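Local coordinates for protein diguanylate cyclase (Marinobacter aquaeolei VT8, PDB 3IGN) that probably makes the second messenger cyclic di-GMP from two molecules of GTP with its GGDEF domain, the part crystallised with bound product, at residues Thr14-Arg19 and Asp81-Tyr86; Val43-Asp48 and Tyr128-Gly133. All coordinates share one frame; numbering follows the deposited sequence.

Overall arrangement
Both contacts join strands of the one mixed sheet of the GGDEF domain, with centres about 14 Å apart. Contact 1 lies at a margin, where one of the two outermost strands, 17-18, runs parallel to strand 82-85; it is partly buried, held by few direct backbone bonds, and waters and an arginine-tyrosine pair complete it. Contact 2 is buried and central, an antiparallel ladder between strands 40-47 and 130-136 with apolar side chains on one face and a carboxylate gripped by hydroxyls at its end. Strand 90-96 lies between strands 82-85 and 40-47, and helix 59-74 packs against side chains of both contacts. A bound cyclic di-GMP is held directly by Asp81 of contact 1.

Contact 1 of 2, residues Thr14-Arg19 and Asp81-Tyr86; sequences TGLLNR and DSAGRY. With C2E (9,9'-[(2R,3R,3aS,5S,7aR,9R,10R,10aS,12S,14aR)-3,5,10,12-tetrahydroxy-5,12-dioxidooctahydro-2H,7H-difuro[3,2-d:3',2'-j][1,3,7,9,2,8]tetraoxadiphosphacyclododecine-2,9-diyl]bis(2-amino-1,9-dihydro-6H-purin-6-one)), chain B.
Leu17 and Gly84 pair in parallel at the margin of the GGDEF-domain sheet, where strand 17-18 lies beside strand 82-85. Arg85 N gives Leu17 O a nearly straight bond of 3.0 Å (165°), whereas that from Leu17 N to Ala83 O is weak and reinforced by a water touching both atoms. Gly84, with no side chain, lets its CA come within 4.4 Å of Leu17 CA, while Leu16 CD2 meets the methyl of Ala83 and Leu16 CB and CD1 lie against Gly84. Arg19 carries the contact outward. With CG anti to the backbone N (chi1 -179°) and the chain extended to NE, Arg19 CB lies 3.7 Å from Tyr86 O and Arg19 CG 3.9 Å from Tyr86 CD1. Arg19 CD follows, 3.5 Å from Tyr86 O; Arg19 NE then reaches Tyr86 CE1 at 3.6 Å, the guanidinium standing perpendicular to the ring. Glu23 forms a salt bridge with NE, and a water joins NH2 to Tyr86 OH. Asp81 closes the RxxD sequence begun by Arg78, as in the product-binding inhibitory site of related cyclases. Asp81 OD1 accepts a hydrogen bond from guanine N2 of cyclic di-GMP (2.8 Å), Asp81 OD2 one from N1 (2.6 Å).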
loop_
_atom_site.group_PDB
_atom_site.type_symbol
_atom_site.label_atom_id
_atom_site.label_comp_id
_atom_site.label_asym_id
_atom_site.label_seq_id
_atom_site.Cartn_x
_atom_site.Cartn_y
_atom_site.Cartn_z
ATOM N N THR A 14 -5.678 7.875 9.118
ATOM C CA THR A 14 -6.262 7.263 7.930
ATOM C C THR A 14 -7.474 6.359 8.142
ATOM O O THR A 14 -8.284 6.192 7.235
ATOM C CB THR A 14 -5.206 6.440 7.185
ATOM O OG1 THR A 14 -4.818 5.324 7.995
ATOM C CG2 THR A 14 -3.981 7.293 6.888
ATOM N N GLY A 15 -7.597 5.775 9.327
ATOM C CA GLY A 15 -8.719 4.887 9.585
ATOM C C GLY A 15 -8.416 3.455 9.169
ATOM O O GLY A 15 -9.203 2.540 9.425
ATOM N N LEU A 16 -7.270 3.264 8.524
ATOM C CA LEU A 16 -6.849 1.940 8.075
ATOM C C LEU A 16 -6.297 1.170 9.264
ATOM O O LEU A 16 -6.140 1.728 10.352
ATOM C CB LEU A 16 -5.750 2.071 7.018
ATOM C CG LEU A 16 -6.045 2.919 5.783
ATOM C CD1 LEU A 16 -4.795 3.008 4.922
ATOM C CD2 LEU A 16 -7.199 2.309 5.002
ATOM N N LEU A 17 -5.996 -0.110 9.062
ATOM C CA LEU A 17 -5.426 -0.918 10.128
ATOM C C LEU A 17 -4.054 -0.336 10.448
ATOM O O LEU A 17 -3.416 0.243 9.574
ATOM C CB LEU A 17 -5.262 -2.373 9.670
ATOM C CG LEU A 17 -6.538 -3.208 9.574
ATOM C CD1 LEU A 17 -6.234 -4.536 8.907
ATOM C CD2 LEU A 17 -7.103 -3.420 10.968
ATOM N N ASN A 18 -3.605 -0.462 11.693
ATOM C CA ASN A 18 -2.285 0.048 12.035
ATOM C C ASN A 18 -1.268 -1.041 11.713
ATOM O O ASN A 18 -1.637 -2.191 11.473
ATOM C CB ASN A 18 -2.193 0.450 13.516
ATOM C CG ASN A 18 -2.636 -0.649 14.455
ATOM O OD1 ASN A 18 -2.334 -1.824 14.246
ATOM N ND2 ASN A 18 -3.340 -0.267 15.521
ATOM N N ARG A 19 0.007 -0.676 11.691
ATOM C CA ARG A 19 1.067 -1.626 11.365
ATOM C C ARG A 19 0.990 -2.953 12.115
ATOM O O ARG A 19 0.987 -4.024 11.504
ATOM C CB ARG A 19 2.433 -0.988 11.611
ATOM C CG ARG A 19 3.600 -1.897 11.281
ATOM C CD ARG A 19 4.919 -1.193 11.521
ATOM N NE ARG A 19 6.058 -2.089 11.343
ATOM C CZ ARG A 19 7.036 -2.226 12.231
ATOM N NH1 ARG A 19 7.008 -1.526 13.357
ATOM N NH2 ARG A 19 8.042 -3.057 11.997
ATOM N N ASP A 81 -10.099 -7.589 0.855
ATOM C CA ASP A 81 -8.687 -7.196 0.779
ATOM C C ASP A 81 -8.440 -6.463 2.097
ATOM O O ASP A 81 -9.376 -5.922 2.675
ATOM C CB ASP A 81 -8.432 -6.217 -0.378
ATOM C CG ASP A 81 -8.626 -6.843 -1.752
ATOM O OD1 ASP A 81 -8.307 -8.043 -1.929
ATOM O OD2 ASP A 81 -9.075 -6.120 -2.671
ATOM N N SER A 82 -7.199 -6.424 2.570
ATOM C CA SER A 82 -6.908 -5.747 3.827
ATOM C C SER A 82 -5.816 -4.700 3.686
ATOM O O SER A 82 -4.661 -5.029 3.428
ATOM C CB SER A 82 -6.513 -6.775 4.889
ATOM O OG SER A 82 -7.583 -7.684 5.124
ATOM N N ALA A 83 -6.188 -3.435 3.862
ATOM C CA ALA A 83 -5.226 -2.340 3.751
ATOM C C ALA A 83 -4.761 -1.848 5.114
ATOM O O ALA A 83 -5.522 -1.849 6.086
ATOM C CB ALA A 83 -5.839 -1.195 2.969
ATOM N N GLY A 84 -3.505 -1.424 5.186
ATOM C CA GLY A 84 -2.988 -0.929 6.443
ATOM C C GLY A 84 -1.998 0.190 6.217
ATOM O O GLY A 84 -1.424 0.314 5.135
ATOM N N ARG A 85 -1.822 1.038 7.222
ATOM C CA ARG A 85 -0.847 2.109 7.097
ATOM C C ARG A 85 0.374 1.538 7.782
ATOM O O ARG A 85 0.422 1.402 9.006
ATOM C CB ARG A 85 -1.290 3.380 7.811
ATOM C CG ARG A 85 -0.352 4.534 7.527
ATOM C CD ARG A 85 -0.515 5.623 8.556
ATOM N NE ARG A 85 0.291 6.796 8.239
ATOM C CZ ARG A 85 0.396 7.856 9.030
ATOM N NH1 ARG A 85 -0.255 7.882 10.187
ATOM N NH2 ARG A 85 1.136 8.893 8.664
ATOM N N TYR A 86 1.367 1.195 6.981
ATOM C CA TYR A 86 2.569 0.582 7.493
ATOM C C TYR A 86 3.521 1.563 8.183
ATOM O O TYR A 86 4.077 1.263 9.228
ATOM C CB TYR A 86 3.257 -0.129 6.338
ATOM C CG TYR A 86 4.465 -0.884 6.761
ATOM C CD1 TYR A 86 4.359 -2.075 7.475
ATOM C CD2 TYR A 86 5.724 -0.400 6.465
ATOM C CE1 TYR A 86 5.500 -2.761 7.880
ATOM C CE2 TYR A 86 6.862 -1.074 6.865
ATOM C CZ TYR A 86 6.744 -2.249 7.568
ATOM O OH TYR A 86 7.886 -2.907 7.948
HETATM P P1 C2E B . -11.321 -6.061 -14.235
HETATM O O2P C2E B . -11.383 -4.885 -13.139
HETATM O O1P C2E B . -10.554 -5.594 -15.416
HETATM O "O5'" C2E B . -10.626 -7.361 -13.652
HETATM C "C5'" C2E B . -9.603 -7.286 -12.735
HETATM C "C4'" C2E B . -9.128 -8.659 -12.265
HETATM O "O4'" C2E B . -8.088 -8.347 -11.329
HETATM C "C3'" C2E B . -10.242 -9.431 -11.513
HETATM O "O3'" C2E B . -10.642 -10.711 -12.029
HETATM C "C2'" C2E B . -9.771 -9.486 -10.072
HETATM O "O2'" C2E B . -9.707 -10.835 -9.610
HETATM C "C1'" C2E B . -8.456 -8.723 -9.985
HETATM N N9 C2E B . -8.861 -7.543 -9.186
HETATM C C8 C2E B . -9.321 -6.330 -9.662
HETATM N N7 C2E B . -9.613 -5.529 -8.706
HETATM C C5 C2E B . -9.369 -6.148 -7.539
HETATM C C6 C2E B . -9.505 -5.776 -6.178
HETATM O O6 C2E B . -9.928 -4.670 -5.872
HETATM N N1 C2E B . -9.152 -6.690 -5.217
HETATM C C2 C2E B . -8.675 -7.937 -5.561
HETATM N N2 C2E B . -8.327 -8.824 -4.579
HETATM N N3 C2E B . -8.550 -8.297 -6.829
HETATM C C4 C2E B . -8.877 -7.448 -7.830
HETATM P P11 C2E B . -12.241 -10.873 -11.852
HETATM O O21 C2E B . -12.702 -10.736 -10.310
HETATM O O11 C2E B . -12.679 -12.188 -12.372
HETATM O O5A C2E B . -12.840 -9.689 -12.737
HETATM C C5A C2E B . -14.174 -9.357 -12.764
HETATM C C4A C2E B . -14.453 -8.205 -13.730
HETATM O O4A C2E B . -15.824 -7.856 -13.509
HETATM C C3A C2E B . -13.576 -6.959 -13.494
HETATM O O3A C2E B . -12.812 -6.527 -14.598
HETATM C C2A C2E B . -14.511 -5.892 -12.999
HETATM O O2A C2E B . -14.465 -4.707 -13.806
HETATM C C1A C2E B . -15.896 -6.508 -12.929
HETATM N N91 C2E B . -16.068 -6.509 -11.453
HETATM C C81 C2E B . -15.859 -7.560 -10.579
HETATM N N71 C2E B . -16.081 -7.191 -9.361
HETATM C C51 C2E B . -16.446 -5.897 -9.349
HETATM C C61 C2E B . -16.798 -4.974 -8.322
HETATM O O61 C2E B . -16.811 -5.320 -7.153
HETATM N N11 C2E B . -17.123 -3.692 -8.676
HETATM C C21 C2E B . -17.104 -3.297 -9.997
HETATM N N21 C2E B . -17.434 -2.003 -10.319
HETATM N N31 C2E B . -16.775 -4.147 -10.964
HETATM C C41 C2E B . -16.443 -5.438 -10.689
HETATM O O HOH W 1 -7.881 -1.080 6.950
HETATM O O HOH W 2 8.098 -4.915 9.526
HETATM O O HOH W 3 0.610 2.065 11.900
#

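Contact 2 of 2, residues Val43-Asp48 and Tyr128-Gly133; sequences VMFDID and YTVSMG
Phe45 and Met132 face each other as a non-hydrogen-bonded pair at the apolar centre of two antiparallel strands inside the mixed sheet of the GGDEF domain. Phe45 CB meets CG of Met132, a selenomethionine, at 3.5 Å. Met132 runs extended through CG (chi2 179°), which puts its SE 5.3 Å from the Phe45 ring centroid in an oblique Met-aromatic contact 26° off the ring normal. A chi1 of 67° sets Phe45 CG between its own backbone N and carbonyl carbon, and the edge of the ring is met by Val130 CG1, 4.1 Å from Phe45 CD1. Farther along this face, branched Ile47 sends CG2 to Tyr128 CD2 at 3.7 Å. Phe45, Ile47 and Val130 suit the face because they bring bulk and no polar side-chain atoms; Tyr128 is the exception, its OH hydrogen-bonded to Thr69. The backbones are locked by reciprocal bonds in the Met44-Gly133 and Asp46-Ser131 pairs, and Asp48 N adds one to Thr129 O at 2.8 Å. Past the last pair the chemistry turns polar. Asp48 spreads its carboxylate between two short hydroxyl side chains: Ser131 OG donates to OD1 at 2.6 Å through the syn lone pair, and Thr129 OG1 donates to OD2 at 2.6 Å through the anti lone pair. Asn164 N also bonds OD2, and a water links Asp48 O to Thr129 N. Helices 59-74 and 100-115 cover the Phe45 face, where Phe91 of strand 90-96 meets the Phe45 ring; helix 144-160 covers the Asp46-Ser131 face, its Lys159 salt-bridged to Asp46.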
loop_
_atom_site.group_PDB
_atom_site.type_symbol
_atom_site.label_atom_id
_atom_site.label_comp_id
_atom_site.label_asym_id
_atom_site.label_seq_id
_atom_site.Cartn_x
_atom_site.Cartn_y
_atom_site.Cartn_z
ATOM N N VAL A 43 0.868 -6.030 -1.403
ATOM C CA VAL A 43 1.225 -4.770 -2.034
ATOM C C VAL A 43 1.826 -3.865 -0.966
ATOM O O VAL A 43 1.397 -3.879 0.183
ATOM C CB VAL A 43 -0.009 -4.055 -2.626
ATOM C CG1 VAL A 43 0.417 -2.738 -3.293
ATOM C CG2 VAL A 43 -0.708 -4.960 -3.623
HETATM N N MSE A 44 2.851 -3.112 -1.342
HETATM C CA MSE A 44 3.489 -2.168 -0.434
HETATM C C MSE A 44 3.664 -0.944 -1.310
HETATM O O MSE A 44 4.251 -1.040 -2.385
HETATM C CB MSE A 44 4.871 -2.659 0.014
HETATM C CG MSE A 44 4.908 -4.074 0.544
HETATM SE SE MSE A 44 5.563 -4.141 2.359
HETATM C CE MSE A 44 4.022 -3.358 3.158
ATOM N N PHE A 45 3.118 0.193 -0.898
ATOM C CA PHE A 45 3.276 1.389 -1.708
ATOM C C PHE A 45 3.531 2.634 -0.878
ATOM O O PHE A 45 3.165 2.701 0.297
ATOM C CB PHE A 45 2.087 1.565 -2.675
ATOM C CG PHE A 45 0.759 1.868 -2.019
ATOM C CD1 PHE A 45 0.297 3.181 -1.939
ATOM C CD2 PHE A 45 -0.067 0.841 -1.566
ATOM C CE1 PHE A 45 -0.970 3.471 -1.427
ATOM C CE2 PHE A 45 -1.336 1.117 -1.051
ATOM C CZ PHE A 45 -1.790 2.434 -0.984
ATOM N N ASP A 46 4.204 3.592 -1.508
ATOM C CA ASP A 46 4.586 4.854 -0.883
ATOM C C ASP A 46 4.133 6.025 -1.736
ATOM O O ASP A 46 3.990 5.910 -2.952
ATOM C CB ASP A 46 6.112 4.955 -0.770
ATOM C CG ASP A 46 6.689 4.066 0.301
ATOM O OD1 ASP A 46 5.947 3.224 0.847
ATOM O OD2 ASP A 46 7.897 4.209 0.592
ATOM N N ILE A 47 3.932 7.162 -1.085
ATOM C CA ILE A 47 3.551 8.376 -1.785
ATOM C C ILE A 47 4.868 8.926 -2.327
ATOM O O ILE A 47 5.839 9.036 -1.589
ATOM C CB ILE A 47 2.936 9.390 -0.812
ATOM C CG1 ILE A 47 1.577 8.870 -0.327
ATOM C CG2 ILE A 47 2.811 10.750 -1.483
ATOM C CD1 ILE A 47 1.198 9.354 1.060
ATOM N N ASP A 48 4.908 9.253 -3.613
ATOM C CA ASP A 48 6.126 9.784 -4.222
ATOM C C ASP A 48 6.455 11.192 -3.745
ATOM O O ASP A 48 5.556 11.992 -3.489
ATOM C CB ASP A 48 6.000 9.807 -5.750
ATOM C CG ASP A 48 6.003 8.421 -6.357
ATOM O OD1 ASP A 48 6.805 7.588 -5.903
ATOM O OD2 ASP A 48 5.222 8.177 -7.297
ATOM N N TYR A 128 -0.055 14.514 -6.984
ATOM C CA TYR A 128 1.041 13.644 -6.591
ATOM C C TYR A 128 0.832 12.249 -7.158
ATOM O O TYR A 128 -0.165 11.979 -7.818
ATOM C CB TYR A 128 1.114 13.565 -5.062
ATOM C CG TYR A 128 -0.073 12.866 -4.421
ATOM C CD1 TYR A 128 -1.339 13.456 -4.397
ATOM C CD2 TYR A 128 0.072 11.601 -3.849
ATOM C CE1 TYR A 128 -2.432 12.797 -3.816
ATOM C CE2 TYR A 128 -1.005 10.940 -3.271
ATOM C CZ TYR A 128 -2.252 11.537 -3.256
ATOM O OH TYR A 128 -3.315 10.865 -2.694
ATOM N N THR A 129 1.782 11.362 -6.892
ATOM C CA THR A 129 1.690 9.994 -7.370
ATOM C C THR A 129 2.200 9.021 -6.324
ATOM O O THR A 129 2.721 9.423 -5.282
ATOM C CB THR A 129 2.514 9.785 -8.656
ATOM O OG1 THR A 129 3.885 10.125 -8.409
ATOM C CG2 THR A 129 1.970 10.643 -9.788
ATOM N N VAL A 130 2.040 7.734 -6.611
ATOM C CA VAL A 130 2.506 6.689 -5.711
ATOM C C VAL A 130 3.311 5.672 -6.499
ATOM O O VAL A 130 3.114 5.497 -7.704
ATOM C CB VAL A 130 1.337 5.921 -5.033
ATOM C CG1 VAL A 130 0.693 6.773 -3.937
ATOM C CG2 VAL A 130 0.312 5.533 -6.078
ATOM N N SER A 131 4.230 5.017 -5.806
ATOM C CA SER A 131 5.045 3.962 -6.397
ATOM C C SER A 131 4.511 2.719 -5.693
ATOM O O SER A 131 4.247 2.763 -4.500
ATOM C CB SER A 131 6.530 4.171 -6.072
ATOM O OG SER A 131 7.076 5.223 -6.863
HETATM N N MSE A 132 4.351 1.620 -6.418
HETATM C CA MSE A 132 3.804 0.411 -5.806
HETATM C C MSE A 132 4.571 -0.862 -6.136
HETATM O O MSE A 132 5.028 -1.052 -7.264
HETATM C CB MSE A 132 2.345 0.249 -6.238
HETATM C CG MSE A 132 1.548 1.549 -6.163
HETATM SE SE MSE A 132 -0.288 1.354 -6.733
HETATM C CE MSE A 132 -0.033 1.515 -8.594
ATOM N N GLY A 133 4.696 -1.733 -5.138
ATOM C CA GLY A 133 5.385 -2.998 -5.316
ATOM C C GLY A 133 4.463 -4.153 -4.987
ATOM O O GLY A 133 3.771 -4.120 -3.973
HETATM O O HOH W 4 4.276 13.122 -5.927
#